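Local coordinates for putative pachytene checkpoint protein 2 (Caenorhabditis elegans, PDB 4XGU) that binds and probably hydrolyses ATP as a hexameric AAA+ protein remodeller, and probably plays a key role in chromosome recombination during meiosis, at residues B[222-233]-B[274-283]; B[386-397]-B[411-419]. All coordinates share one frame; numbering follows the deposited sequence.

Interaction 1 of 2, residues B[222-233]-B[274-283]; sequences FSESGKLVQKMF and IRAVNALLTQ
Phe-222 and Phe-233 press two aromatic rings onto helix 275-288, one near each end of this contact, and illustrate how helices lying side by side in an AAA+ core are joined by side-chain packing, with no hydrogen bond across. The short segments 228-233 and 275-283 run nearly parallel, 17° apart, their axes coming as close as 9.4 Å. Gln-283 can be followed atom by atom. Its CB lies over one face of the Phe-233 ring, 3.8 Å from the centroid and displaced toward the rim, a CH-pi contact. Because CG stands anti to the carbonyl carbon (chi1 -73°) and the chain bends at chi2, the rest of the side chain runs back along Phe-233: CG lies near Phe-233 CB, and OE1 comes within 3.6 Å of that same CB. The amide plane stands almost perpendicular to the ring, OE1 is hydrogen-bonded to Arg-286, and NE2 faces Gln-230 OE1 but, at 4.0 Å, makes no hydrogen bond with it. The outer part of the Phe-233 ring meets Leu-280, whose CD1 is 3.6 Å from CZ. Cutting Phe-233 back to an alanine is likely to open a gap beside Leu-280 CD1 and leave Gln-283 CB without an aromatic face to lie on. At the other end, Phe-222 brings its ring edge to the backbone, CZ lying 3.4 Å from Val-277 CA, while its CE1 rests on the methyl of Ala-276 and its CE2 on Val-277 CG1. Val-229 lies between the two rings, with CG1 against Leu-280 and CG2 in the plane of the Phe-222 ring at its edge. Behind this layer, Phe-233 also touches Ile-212 of strand 206-212, Val-229 packs on Phe-218 of helix 217-224, and Leu-281 reaches helix 307-312.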
ATOM      1  N   PHE B 222      19.282   8.852   6.617  1.00155.47           N
ATOM      2  CA  PHE B 222      18.446   8.097   7.544  1.00150.71           C
ATOM      3  C   PHE B 222      17.196   7.579   6.840  1.00153.78           C
ATOM      4  O   PHE B 222      16.736   6.470   7.110  1.00156.93           O
ATOM      5  CB  PHE B 222      18.067   8.966   8.745  1.00139.47           C
ATOM      6  CG  PHE B 222      17.143   8.298   9.717  1.00130.68           C
ATOM      7  CD1 PHE B 222      17.644   7.493  10.725  1.00129.84           C
ATOM      8  CD2 PHE B 222      15.774   8.488   9.630  1.00126.94           C
ATOM      9  CE1 PHE B 222      16.795   6.883  11.622  1.00131.53           C
ATOM     10  CE2 PHE B 222      14.921   7.881  10.523  1.00127.61           C
ATOM     11  CZ  PHE B 222      15.431   7.077  11.521  1.00130.12           C
ATOM     12  N   SER B 223      16.647   8.392   5.941  1.00151.33           N
ATOM     13  CA  SER B 223      15.514   7.976   5.122  1.00150.24           C
ATOM     14  C   SER B 223      15.954   6.868   4.164  1.00158.45           C
ATOM     15  O   SER B 223      15.239   5.885   3.963  1.00163.07           O
ATOM     16  CB  SER B 223      14.936   9.168   4.352  1.00145.04           C
ATOM     17  OG  SER B 223      14.448  10.161   5.242  1.00137.24           O
ATOM     18  N   GLU B 224      17.142   7.035   3.587  1.00159.40           N
ATOM     19  CA  GLU B 224      17.783   5.978   2.808  1.00160.37           C
ATOM     20  C   GLU B 224      18.034   4.760   3.692  1.00161.81           C
ATOM     21  O   GLU B 224      18.024   3.622   3.215  1.00166.13           O
ATOM     22  CB  GLU B 224      19.104   6.465   2.207  1.00155.61           C
ATOM     23  CG  GLU B 224      19.822   5.427   1.345  1.00153.83           C
ATOM     24  CD  GLU B 224      21.316   5.376   1.610  1.00151.40           C
ATOM     25  OE1 GLU B 224      21.726   4.690   2.569  1.00150.88           O
ATOM     26  OE2 GLU B 224      22.079   6.028   0.868  1.00151.25           O
ATOM     27  N   SER B 225      18.273   5.036   4.977  1.00157.13           N
ATOM     28  CA  SER B 225      18.564   4.044   6.024  1.00156.85           C
ATOM     29  C   SER B 225      20.010   3.551   5.977  1.00156.91           C
ATOM     30  O   SER B 225      20.619   3.451   4.911  1.00158.57           O
ATOM     31  CB  SER B 225      17.613   2.845   5.949  1.00160.17           C
ATOM     32  OG  SER B 225      16.261   3.263   5.894  1.00159.11           O
ATOM     33  N   GLY B 226      20.548   3.244   7.151  1.00155.25           N
ATOM     34  CA  GLY B 226      21.906   2.758   7.281  1.00154.19           C
ATOM     35  C   GLY B 226      22.128   2.055   8.607  1.00149.91           C
ATOM     36  O   GLY B 226      21.302   2.155   9.513  1.00145.74           O
ATOM     37  N   LYS B 227      23.244   1.342   8.724  1.00147.77           N
ATOM     38  CA  LYS B 227      23.549   0.603   9.946  1.00142.15           C
ATOM     39  C   LYS B 227      24.188   1.510  10.989  1.00141.83           C
ATOM     40  O   LYS B 227      24.180   1.203  12.180  1.00145.16           O
ATOM     41  CB  LYS B 227      24.475  -0.580   9.639  1.00139.21           C
ATOM     42  CG  LYS B 227      25.875  -0.189   9.168  1.00136.63           C
ATOM     43  CD  LYS B 227      26.890  -0.236  10.302  1.00133.67           C
ATOM     44  CE  LYS B 227      28.241   0.310   9.871  1.00135.28           C
ATOM     45  NZ  LYS B 227      29.233   0.299  10.985  1.00135.44           N
ATOM     46  N   LEU B 228      24.734   2.632  10.532  1.00137.05           N
ATOM     47  CA  LEU B 228      25.589   3.467  11.368  1.00129.43           C
ATOM     48  C   LEU B 228      24.839   4.318  12.390  1.00123.23           C
ATOM     49  O   LEU B 228      25.465   5.009  13.192  1.00121.03           O
ATOM     50  CB  LEU B 228      26.450   4.368  10.485  1.00125.03           C
ATOM     51  CG  LEU B 228      25.722   5.074   9.343  1.00119.75           C
ATOM     52  CD1 LEU B 228      25.739   6.579   9.547  1.00111.24           C
ATOM     53  CD2 LEU B 228      26.351   4.693   8.011  1.00123.90           C
ATOM     54  N   VAL B 229      23.511   4.280  12.366  1.00118.93           N
ATOM     55  CA  VAL B 229      22.744   4.876  13.452  1.00110.48           C
ATOM     56  C   VAL B 229      23.106   4.121  14.724  1.00109.43           C
ATOM     57  O   VAL B 229      23.302   4.716  15.782  1.00108.57           O
ATOM     58  CB  VAL B 229      21.225   4.817  13.208  1.00112.06           C
ATOM     59  CG1 VAL B 229      20.472   5.388  14.403  1.00105.61           C
ATOM     60  CG2 VAL B 229      20.861   5.568  11.936  1.00115.30           C
ATOM     61  N   GLN B 230      23.213   2.802  14.599  1.00113.35           N
ATOM     62  CA  GLN B 230      23.689   1.952  15.683  1.00116.03           C
ATOM     63  C   GLN B 230      25.125   2.300  16.058  1.00122.49           C
ATOM     64  O   GLN B 230      25.457   2.435  17.236  1.00127.84           O
ATOM     65  CB  GLN B 230      23.595   0.477  15.288  1.00117.55           C
ATOM     66  CG  GLN B 230      24.456  -0.441  16.135  1.00123.08           C
ATOM     67  CD  GLN B 230      23.654  -1.534  16.803  1.00132.66           C
ATOM     68  OE1 GLN B 230      22.591  -1.922  16.321  1.00140.25           O
ATOM     69  NE2 GLN B 230      24.157  -2.035  17.926  1.00133.53           N
ATOM     70  N   LYS B 231      25.972   2.441  15.042  1.00123.83           N
ATOM     71  CA  LYS B 231      27.378   2.777  15.236  1.00124.88           C
ATOM     72  C   LYS B 231      27.539   4.128  15.929  1.00121.62           C
ATOM     73  O   LYS B 231      28.409   4.302  16.783  1.00122.82           O
ATOM     74  CB  LYS B 231      28.109   2.783  13.892  1.00126.70           C
ATOM     75  CG  LYS B 231      29.556   3.234  13.966  1.00130.66           C
ATOM     76  CD  LYS B 231      30.180   3.295  12.582  1.00137.32           C
ATOM     77  CE  LYS B 231      31.605   3.827  12.641  1.00139.07           C
ATOM     78  NZ  LYS B 231      32.231   3.917  11.292  1.00141.32           N
ATOM     79  N   MET B 232      26.690   5.081  15.556  1.00114.11           N
ATOM     80  CA  MET B 232      26.741   6.416  16.135  1.00103.53           C
ATOM     81  C   MET B 232      26.345   6.389  17.604  1.00106.92           C
ATOM     82  O   MET B 232      27.004   6.997  18.447  1.00110.76           O
ATOM     83  CB  MET B 232      25.829   7.369  15.362  1.00 93.40           C
ATOM     84  CG  MET B 232      25.852   8.798  15.869  1.00 84.08           C
ATOM     85  SD  MET B 232      24.765   9.864  14.907  1.00113.46           S
ATOM     86  CE  MET B 232      23.213   8.989  15.075  1.00 94.83           C
ATOM     87  N   PHE B 233      25.265   5.675  17.903  1.00103.47           N
ATOM     88  CA  PHE B 233      24.763   5.584  19.267  1.00100.00           C
ATOM     89  C   PHE B 233      25.677   4.726  20.142  1.00105.56           C
ATOM     90  O   PHE B 233      25.728   4.907  21.359  1.00109.09           O
ATOM     91  CB  PHE B 233      23.335   5.033  19.266  1.00 98.71           C
ATOM     92  CG  PHE B 233      22.283   6.079  19.012  1.00103.11           C
ATOM     93  CD1 PHE B 233      22.117   6.633  17.754  1.00106.21           C
ATOM     94  CD2 PHE B 233      21.457   6.509  20.035  1.00106.23           C
ATOM     95  CE1 PHE B 233      21.149   7.597  17.525  1.00105.91           C
ATOM     96  CE2 PHE B 233      20.490   7.472  19.811  1.00105.82           C
ATOM     97  CZ  PHE B 233      20.336   8.016  18.554  1.00103.29           C
ATOM     98  N   ILE B 274      12.265   2.942   6.692  1.00142.75           N
ATOM     99  CA  ILE B 274      11.695   3.125   8.023  1.00138.88           C
ATOM    100  C   ILE B 274      12.222   2.036   8.960  1.00133.92           C
ATOM    101  O   ILE B 274      11.851   1.960  10.131  1.00134.37           O
ATOM    102  CB  ILE B 274      10.147   3.114   7.976  1.00139.21           C
ATOM    103  CG1 ILE B 274       9.654   3.899   6.758  1.00142.73           C
ATOM    104  CG2 ILE B 274       9.549   3.700   9.250  1.00131.89           C
ATOM    105  CD1 ILE B 274       8.173   4.216   6.784  1.00143.80           C
ATOM    106  N   ARG B 275      13.112   1.202   8.435  1.00129.33           N
ATOM    107  CA  ARG B 275      13.770   0.188   9.247  1.00124.98           C
ATOM    108  C   ARG B 275      14.696   0.841  10.267  1.00122.98           C
ATOM    109  O   ARG B 275      14.960   0.279  11.330  1.00120.49           O
ATOM    110  CB  ARG B 275      14.557  -0.780   8.363  1.00127.97           C
ATOM    111  N   ALA B 276      15.174   2.039   9.940  1.00125.34           N
ATOM    112  CA  ALA B 276      16.136   2.748  10.777  1.00125.10           C
ATOM    113  C   ALA B 276      15.474   3.469  11.951  1.00126.11           C
ATOM    114  O   ALA B 276      16.100   3.662  12.994  1.00127.39           O
ATOM    115  CB  ALA B 276      16.932   3.738   9.937  1.00122.16           C
ATOM    116  N   VAL B 277      14.217   3.869  11.784  1.00121.98           N
ATOM    117  CA  VAL B 277      13.507   4.577  12.847  1.00107.62           C
ATOM    118  C   VAL B 277      13.215   3.626  14.003  1.00100.55           C
ATOM    119  O   VAL B 277      13.023   4.057  15.140  1.00 99.17           O
ATOM    120  CB  VAL B 277      12.190   5.219  12.339  1.00112.26           C
ATOM    121  CG1 VAL B 277      12.302   5.560  10.860  1.00117.69           C
ATOM    122  CG2 VAL B 277      10.997   4.306  12.586  1.00112.53           C
ATOM    123  N   ASN B 278      13.192   2.330  13.707  1.00103.43           N
ATOM    124  CA  ASN B 278      13.061   1.317  14.742  1.00109.76           C
ATOM    125  C   ASN B 278      14.389   1.147  15.462  1.00113.88           C
ATOM    126  O   ASN B 278      14.435   1.005  16.684  1.00118.14           O
ATOM    127  CB  ASN B 278      12.600  -0.017  14.150  1.00115.27           C
ATOM    128  CG  ASN B 278      12.590  -1.137  15.176  1.00112.92           C
ATOM    129  OD1 ASN B 278      11.657  -1.259  15.971  1.00114.53           O
ATOM    130  ND2 ASN B 278      13.631  -1.964  15.159  1.00108.45           N
ATOM    131  N   ALA B 279      15.470   1.168  14.688  1.00113.19           N
ATOM    132  CA  ALA B 279      16.811   1.115  15.250  1.00106.53           C
ATOM    133  C   ALA B 279      17.067   2.363  16.082  1.00101.00           C
ATOM    134  O   ALA B 279      17.636   2.287  17.170  1.00 97.49           O
ATOM    135  CB  ALA B 279      17.851   0.982  14.149  1.00104.90           C
ATOM    136  N   LEU B 280      16.633   3.508  15.563  1.00100.07           N
ATOM    137  CA  LEU B 280      16.789   4.778  16.260  1.00 95.27           C
ATOM    138  C   LEU B 280      16.101   4.741  17.621  1.00 98.79           C
ATOM    139  O   LEU B 280      16.714   5.052  18.643  1.00 98.57           O
ATOM    140  CB  LEU B 280      16.229   5.925  15.417  1.00 89.54           C
ATOM    141  CG  LEU B 280      16.343   7.318  16.042  1.00 89.46           C
ATOM    142  CD1 LEU B 280      17.780   7.818  15.986  1.00 90.63           C
ATOM    143  CD2 LEU B 280      15.394   8.299  15.369  1.00 88.71           C
ATOM    144  N   LEU B 281      14.828   4.353  17.627  1.00100.08           N
ATOM    145  CA  LEU B 281      14.042   4.277  18.857  1.00 94.75           C
ATOM    146  C   LEU B 281      14.605   3.246  19.832  1.00 91.90           C
ATOM    147  O   LEU B 281      14.588   3.454  21.045  1.00 93.21           O
ATOM    148  CB  LEU B 281      12.582   3.948  18.539  1.00 94.65           C
ATOM    149  CG  LEU B 281      11.602   5.126  18.587  1.00 95.68           C
ATOM    150  CD1 LEU B 281      11.962   6.187  17.559  1.00 99.04           C
ATOM    151  CD2 LEU B 281      10.175   4.643  18.386  1.00 99.04           C
ATOM    152  N   THR B 282      15.097   2.133  19.294  1.00 91.63           N
ATOM    153  CA  THR B 282      15.765   1.123  20.106  1.00 92.86           C
ATOM    154  C   THR B 282      17.051   1.691  20.700  1.00102.38           C
ATOM    155  O   THR B 282      17.339   1.497  21.884  1.00107.26           O
ATOM    156  CB  THR B 282      16.087  -0.140  19.286  1.00 86.16           C
ATOM    157  OG1 THR B 282      14.865  -0.741  18.838  1.00 84.54           O
ATOM    158  CG2 THR B 282      16.861  -1.142  20.126  1.00 86.91           C
ATOM    159  N   GLN B 283      17.815   2.407  19.879  1.00102.41           N
ATOM    160  CA  GLN B 283      19.048   3.037  20.340  1.00 96.84           C
ATOM    161  C   GLN B 283      18.754   4.169  21.316  1.00 93.62           C
ATOM    162  O   GLN B 283      19.544   4.433  22.224  1.00 95.85           O
ATOM    163  CB  GLN B 283      19.865   3.559  19.158  1.00 94.58           C
ATOM    164  CG  GLN B 283      20.523   2.465  18.347  1.00 98.73           C
ATOM    165  CD  GLN B 283      21.195   1.435  19.223  1.00101.36           C
ATOM    166  OE1 GLN B 283      22.149   1.739  19.940  1.00 98.56           O
ATOM    167  NE2 GLN B 283      20.693   0.207  19.183  1.00107.46           N
TER

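Interaction 2 of 2, residues B[386-397]-B[411-419]; sequences AISMLPTLVYSK and LFLEAVKER
Lys-397 NZ is gripped by two carboxylates one helical turn apart, those of Glu-418 and Glu-414. The stronger hydrogen bond goes to Glu-418 OE2 at 2.9 Å, and NZ reaches that oxygen from well above the carboxylate plane; the bond to Glu-414 OE2 is weak, at 3.4 Å. The lysine starts with CG anti to the carbonyl carbon (chi1 -69°), runs out nearly straight, and turns at chi4 to bring NZ toward both acids. Inward from this network the contact is apolar. Val-394 straddles the start of segment 411-419: CG1 touches Leu-411 CB at 3.6 Å, while CG2 sits over the centre of the Phe-412 ring, 4.0 Å from the centroid, in a CH-pi contact. Ala-415 CB meets this same CG2 and also Leu-393 CD2. Leu-390 spreads its branches, CD1 to Val-416 CG2 at 3.7 Å and CD2 to Ala-415. At the far end, Ala-386 CB lies over one face of the Arg-419 guanidinium, toward its rim. Within the C-terminal lid, the axes of helical segments 386-397 and 411-419 run at 116° to each other. Ser-388, on the first of these helices, touches the bound ADP. The chemistry implies that these two lid helices are joined mainly by apolar packing, with an ionic network at its edge, where the two acids are likely to stabilise the protonated lysine.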
ATOM      1  N   ALA B 386      12.790  35.346  12.145  1.00 66.43           N
ATOM      2  CA  ALA B 386      12.584  36.430  11.188  1.00 65.81           C
ATOM      3  C   ALA B 386      12.795  37.799  11.830  1.00 65.75           C
ATOM      4  O   ALA B 386      13.316  38.716  11.193  1.00 70.16           O
ATOM      5  CB  ALA B 386      11.189  36.340  10.578  1.00 63.31           C
ATOM      6  N   ILE B 387      12.391  37.931  13.089  1.00 66.08           N
ATOM      7  CA  ILE B 387      12.573  39.180  13.824  1.00 64.29           C
ATOM      8  C   ILE B 387      14.054  39.435  14.082  1.00 63.93           C
ATOM      9  O   ILE B 387      14.510  40.578  14.070  1.00 69.86           O
ATOM     10  CB  ILE B 387      11.807  39.160  15.159  1.00 70.16           C
ATOM     11  CG1 ILE B 387      10.304  39.049  14.900  1.00 74.85           C
ATOM     12  CG2 ILE B 387      12.096  40.408  15.969  1.00 69.38           C
ATOM     13  CD1 ILE B 387       9.485  38.869  16.157  1.00 80.09           C
ATOM     14  N   SER B 388      14.805  38.358  14.299  1.00 63.71           N
ATOM     15  CA  SER B 388      16.250  38.453  14.468  1.00 68.61           C
ATOM     16  C   SER B 388      16.932  38.842  13.163  1.00 76.50           C
ATOM     17  O   SER B 388      18.017  39.420  13.171  1.00 81.38           O
ATOM     18  CB  SER B 388      16.820  37.130  14.977  1.00 70.02           C
ATOM     19  OG  SER B 388      16.325  36.828  16.266  1.00 75.32           O
ATOM     20  N   MET B 389      16.287  38.512  12.046  1.00 76.20           N
ATOM     21  CA  MET B 389      16.813  38.820  10.719  1.00 71.12           C
ATOM     22  C   MET B 389      16.569  40.278  10.344  1.00 67.12           C
ATOM     23  O   MET B 389      17.298  40.845   9.538  1.00 71.65           O
ATOM     24  CB  MET B 389      16.180  37.910   9.659  1.00 77.87           C
ATOM     25  CG  MET B 389      16.330  36.411   9.896  1.00 80.27           C
ATOM     26  SD  MET B 389      17.738  35.644   9.068  1.00105.37           S
ATOM     27  CE  MET B 389      19.056  36.008  10.220  1.00 75.91           C
ATOM     28  N   LEU B 390      15.536  40.876  10.926  1.00 64.95           N
ATOM     29  CA  LEU B 390      15.110  42.228  10.556  1.00 65.25           C
ATOM     30  C   LEU B 390      16.173  43.339  10.628  1.00 68.02           C
ATOM     31  O   LEU B 390      16.243  44.162   9.715  1.00 77.89           O
ATOM     32  CB  LEU B 390      13.908  42.641  11.410  1.00 69.83           C
ATOM     33  CG  LEU B 390      12.546  42.140  10.934  1.00 67.01           C
ATOM     34  CD1 LEU B 390      11.447  42.709  11.812  1.00 67.05           C
ATOM     35  CD2 LEU B 390      12.319  42.509   9.475  1.00 66.60           C
ATOM     36  N   PRO B 391      16.986  43.390  11.706  1.00 63.42           N
ATOM     37  CA  PRO B 391      17.917  44.524  11.817  1.00 63.21           C
ATOM     38  C   PRO B 391      18.875  44.705  10.637  1.00 67.96           C
ATOM     39  O   PRO B 391      19.107  45.842  10.230  1.00 73.46           O
ATOM     40  CB  PRO B 391      18.705  44.196  13.088  1.00 59.74           C
ATOM     41  CG  PRO B 391      17.760  43.405  13.904  1.00 63.46           C
ATOM     42  CD  PRO B 391      17.020  42.552  12.918  1.00 59.96           C
ATOM     43  N   THR B 392      19.416  43.617  10.093  1.00 68.86           N
ATOM     44  CA  THR B 392      20.379  43.733   9.002  1.00 70.57           C
ATOM     45  C   THR B 392      19.718  44.223   7.712  1.00 66.27           C
ATOM     46  O   THR B 392      20.381  44.787   6.845  1.00 68.46           O
ATOM     47  CB  THR B 392      21.102  42.398   8.728  1.00 78.60           C
ATOM     48  OG1 THR B 392      22.058  42.580   7.676  1.00 86.12           O
ATOM     49  CG2 THR B 392      20.118  41.322   8.320  1.00 80.29           C
ATOM     50  N   LEU B 393      18.411  44.008   7.590  1.00 67.71           N
ATOM     51  CA  LEU B 393      17.658  44.550   6.465  1.00 68.87           C
ATOM     52  C   LEU B 393      17.444  46.046   6.662  1.00 74.02           C
ATOM     53  O   LEU B 393      17.484  46.822   5.708  1.00 82.77           O
ATOM     54  CB  LEU B 393      16.314  43.833   6.309  1.00 68.30           C
ATOM     55  CG  LEU B 393      15.406  44.320   5.176  1.00 69.29           C
ATOM     56  CD1 LEU B 393      16.105  44.217   3.825  1.00 68.05           C
ATOM     57  CD2 LEU B 393      14.100  43.539   5.162  1.00 70.02           C
ATOM     58  N   VAL B 394      17.220  46.441   7.910  1.00 75.45           N
ATOM     59  CA  VAL B 394      17.039  47.846   8.254  1.00 74.90           C
ATOM     60  C   VAL B 394      18.323  48.634   8.007  1.00 75.06           C
ATOM     61  O   VAL B 394      18.289  49.771   7.535  1.00 77.83           O
ATOM     62  CB  VAL B 394      16.605  48.011   9.725  1.00 76.03           C
ATOM     63  CG1 VAL B 394      16.504  49.481  10.096  1.00 81.15           C
ATOM     64  CG2 VAL B 394      15.279  47.306   9.967  1.00 78.33           C
ATOM     65  N   TYR B 395      19.454  48.011   8.317  1.00 76.04           N
ATOM     66  CA  TYR B 395      20.758  48.646   8.163  1.00 75.28           C
ATOM     67  C   TYR B 395      21.069  48.968   6.704  1.00 81.14           C
ATOM     68  O   TYR B 395      21.664  50.002   6.400  1.00 88.16           O
ATOM     69  CB  TYR B 395      21.851  47.745   8.736  1.00 71.15           C
ATOM     70  CG  TYR B 395      23.116  48.476   9.117  1.00 70.73           C
ATOM     71  CD1 TYR B 395      23.140  49.861   9.200  1.00 67.53           C
ATOM     72  CD2 TYR B 395      24.287  47.781   9.392  1.00 67.30           C
ATOM     73  CE1 TYR B 395      24.293  50.534   9.549  1.00 73.22           C
ATOM     74  CE2 TYR B 395      25.445  48.444   9.742  1.00 65.90           C
ATOM     75  CZ  TYR B 395      25.442  49.821   9.819  1.00 74.41           C
ATOM     76  OH  TYR B 395      26.595  50.490  10.167  1.00 80.70           O
ATOM     77  N   SER B 396      20.667  48.075   5.805  1.00 82.32           N
ATOM     78  CA  SER B 396      20.943  48.245   4.382  1.00 87.77           C
ATOM     79  C   SER B 396      20.110  49.370   3.771  1.00 86.88           C
ATOM     80  O   SER B 396      20.562  50.062   2.858  1.00 91.78           O
ATOM     81  CB  SER B 396      20.686  46.939   3.630  1.00 93.36           C
ATOM     82  OG  SER B 396      19.316  46.582   3.688  1.00 99.40           O
ATOM     83  N   LYS B 397      18.894  49.545   4.278  1.00 81.75           N
ATOM     84  CA  LYS B 397      17.999  50.587   3.785  1.00 82.06           C
ATOM     85  C   LYS B 397      18.492  51.989   4.133  1.00 88.60           C
ATOM     86  O   LYS B 397      18.338  52.923   3.343  1.00 96.20           O
ATOM     87  CB  LYS B 397      16.587  50.389   4.340  1.00 75.68           C
ATOM     88  CG  LYS B 397      15.860  49.176   3.796  1.00 76.55           C
ATOM     89  CD  LYS B 397      14.366  49.285   4.050  1.00 81.97           C
ATOM     90  CE  LYS B 397      13.596  48.220   3.288  1.00 86.26           C
ATOM     91  NZ  LYS B 397      12.339  48.769   2.706  1.00 89.77           N
ATOM     92  N   LEU B 411      12.213  52.984   9.676  1.00 79.81           N
ATOM     93  CA  LEU B 411      12.856  51.981   8.833  1.00 80.96           C
ATOM     94  C   LEU B 411      12.457  50.572   9.250  1.00 84.45           C
ATOM     95  O   LEU B 411      12.219  49.709   8.404  1.00 86.48           O
ATOM     96  CB  LEU B 411      14.378  52.125   8.875  1.00 85.12           C
ATOM     97  CG  LEU B 411      14.974  53.409   8.288  1.00 93.82           C
ATOM     98  CD1 LEU B 411      16.485  53.283   8.157  1.00 85.89           C
ATOM     99  CD2 LEU B 411      14.335  53.751   6.947  1.00101.13           C
ATOM    100  N   PHE B 412      12.388  50.347  10.560  1.00 84.09           N
ATOM    101  CA  PHE B 412      11.980  49.055  11.096  1.00 76.27           C
ATOM    102  C   PHE B 412      10.592  48.681  10.598  1.00 76.19           C
ATOM    103  O   PHE B 412      10.354  47.544  10.195  1.00 77.13           O
ATOM    104  CB  PHE B 412      12.006  49.069  12.626  1.00 74.71           C
ATOM    105  CG  PHE B 412      13.210  48.393  13.220  1.00 71.92           C
ATOM    106  CD1 PHE B 412      13.204  47.029  13.460  1.00 69.71           C
ATOM    107  CD2 PHE B 412      14.345  49.119  13.540  1.00 74.18           C
ATOM    108  CE1 PHE B 412      14.310  46.403  14.006  1.00 68.51           C
ATOM    109  CE2 PHE B 412      15.454  48.497  14.088  1.00 69.59           C
ATOM    110  CZ  PHE B 412      15.436  47.138  14.321  1.00 67.95           C
ATOM    111  N   LEU B 413       9.684  49.651  10.616  1.00 78.88           N
ATOM    112  CA  LEU B 413       8.323  49.429  10.145  1.00 86.32           C
ATOM    113  C   LEU B 413       8.304  49.047   8.665  1.00 97.09           C
ATOM    114  O   LEU B 413       7.550  48.163   8.253  1.00103.68           O
ATOM    115  CB  LEU B 413       7.467  50.675  10.378  1.00 81.49           C
ATOM    116  CG  LEU B 413       5.979  50.529  10.055  1.00 75.25           C
ATOM    117  CD1 LEU B 413       5.313  49.573  11.035  1.00 70.67           C
ATOM    118  CD2 LEU B 413       5.294  51.885  10.067  1.00 77.04           C
ATOM    119  N   GLU B 414       9.139  49.708   7.869  1.00 96.87           N
ATOM    120  CA  GLU B 414       9.210  49.417   6.442  1.00 95.53           C
ATOM    121  C   GLU B 414       9.728  48.008   6.183  1.00 94.43           C
ATOM    122  O   GLU B 414       9.222  47.304   5.308  1.00 97.97           O
ATOM    123  CB  GLU B 414      10.094  50.436   5.724  1.00 97.99           C
ATOM    124  CG  GLU B 414       9.335  51.628   5.172  1.00103.93           C
ATOM    125  CD  GLU B 414       9.880  52.088   3.836  1.00112.08           C
ATOM    126  OE1 GLU B 414       9.130  52.744   3.079  1.00118.32           O
ATOM    127  OE2 GLU B 414      11.057  51.790   3.537  1.00111.50           O
ATOM    128  N   ALA B 415      10.739  47.604   6.944  1.00 92.90           N
ATOM    129  CA  ALA B 415      11.317  46.274   6.796  1.00 91.03           C
ATOM    130  C   ALA B 415      10.298  45.196   7.152  1.00 87.41           C
ATOM    131  O   ALA B 415      10.205  44.173   6.472  1.00 87.12           O
ATOM    132  CB  ALA B 415      12.561  46.137   7.659  1.00 92.16           C
ATOM    133  N   VAL B 416       9.537  45.434   8.218  1.00 83.68           N
ATOM    134  CA  VAL B 416       8.486  44.514   8.641  1.00 80.74           C
ATOM    135  C   VAL B 416       7.478  44.285   7.521  1.00 84.65           C
ATOM    136  O   VAL B 416       7.159  43.144   7.184  1.00 85.69           O
ATOM    137  CB  VAL B 416       7.740  45.035   9.888  1.00 76.25           C
ATOM    138  CG1 VAL B 416       6.472  44.229  10.125  1.00 75.63           C
ATOM    139  CG2 VAL B 416       8.643  44.992  11.112  1.00 70.16           C
ATOM    140  N   LYS B 417       6.990  45.378   6.944  1.00 86.70           N
ATOM    141  CA  LYS B 417       6.036  45.312   5.844  1.00 87.78           C
ATOM    142  C   LYS B 417       6.625  44.599   4.634  1.00 86.52           C
ATOM    143  O   LYS B 417       5.940  43.829   3.961  1.00 88.59           O
ATOM    144  CB  LYS B 417       5.580  46.718   5.452  1.00 91.21           C
ATOM    145  CG  LYS B 417       4.140  47.022   5.821  1.00 94.24           C
ATOM    146  CD  LYS B 417       3.974  48.471   6.240  1.00 94.39           C
ATOM    147  CE  LYS B 417       2.513  48.804   6.480  1.00 95.76           C
ATOM    148  NZ  LYS B 417       2.344  50.171   7.041  1.00 96.88           N
ATOM    149  N   GLU B 418       7.900  44.857   4.366  1.00 82.67           N
ATOM    150  CA  GLU B 418       8.576  44.245   3.232  1.00 79.53           C
ATOM    151  C   GLU B 418       8.753  42.751   3.466  1.00 81.72           C
ATOM    152  O   GLU B 418       8.645  41.947   2.540  1.00 89.90           O
ATOM    153  CB  GLU B 418       9.932  44.911   2.989  1.00 81.76           C
ATOM    154  CG  GLU B 418      10.456  44.748   1.574  1.00 92.23           C
ATOM    155  CD  GLU B 418      11.884  45.235   1.422  1.00103.87           C
ATOM    156  OE1 GLU B 418      12.811  44.431   1.658  1.00106.68           O
ATOM    157  OE2 GLU B 418      12.080  46.417   1.069  1.00109.62           O
ATOM    158  N   ARG B 419       9.013  42.385   4.715  1.00 79.01           N
ATOM    159  CA  ARG B 419       9.259  40.994   5.070  1.00 78.27           C
ATOM    160  C   ARG B 419       7.974  40.171   5.020  1.00 84.15           C
ATOM    161  O   ARG B 419       8.006  38.974   4.734  1.00 87.28           O
ATOM    162  CB  ARG B 419       9.894  40.912   6.459  1.00 77.21           C
ATOM    163  CG  ARG B 419      10.523  39.572   6.789  1.00 81.02           C
ATOM    164  CD  ARG B 419      11.546  39.165   5.741  1.00 92.14           C
ATOM    165  NE  ARG B 419      12.536  38.236   6.281  1.00104.11           N
ATOM    166  CZ  ARG B 419      12.335  36.932   6.443  1.00108.42           C
ATOM    167  NH1 ARG B 419      11.171  36.387   6.109  1.00111.77           N
ATOM    168  NH2 ARG B 419      13.298  36.171   6.945  1.00104.63           N
TER

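How the interactions relate
Interaction 1 belongs to the AAA ATPase part and interaction 2 to the C-terminal lid; they share no helix, and their nearest atoms are about 26 Å apart. Interaction 1 is the more deeply buried. In chemistry the contrast is between mostly apolar packing and a buried apolar centre with a more exposed ionic margin, although each uses a CH-pi contact. Neighbours set their places: interaction 1 borders the central sheet away from the nucleotide site, whereas interaction 2 holds a residue touching ADP. Both come near a neighbouring subunit, interaction 2 with more residues.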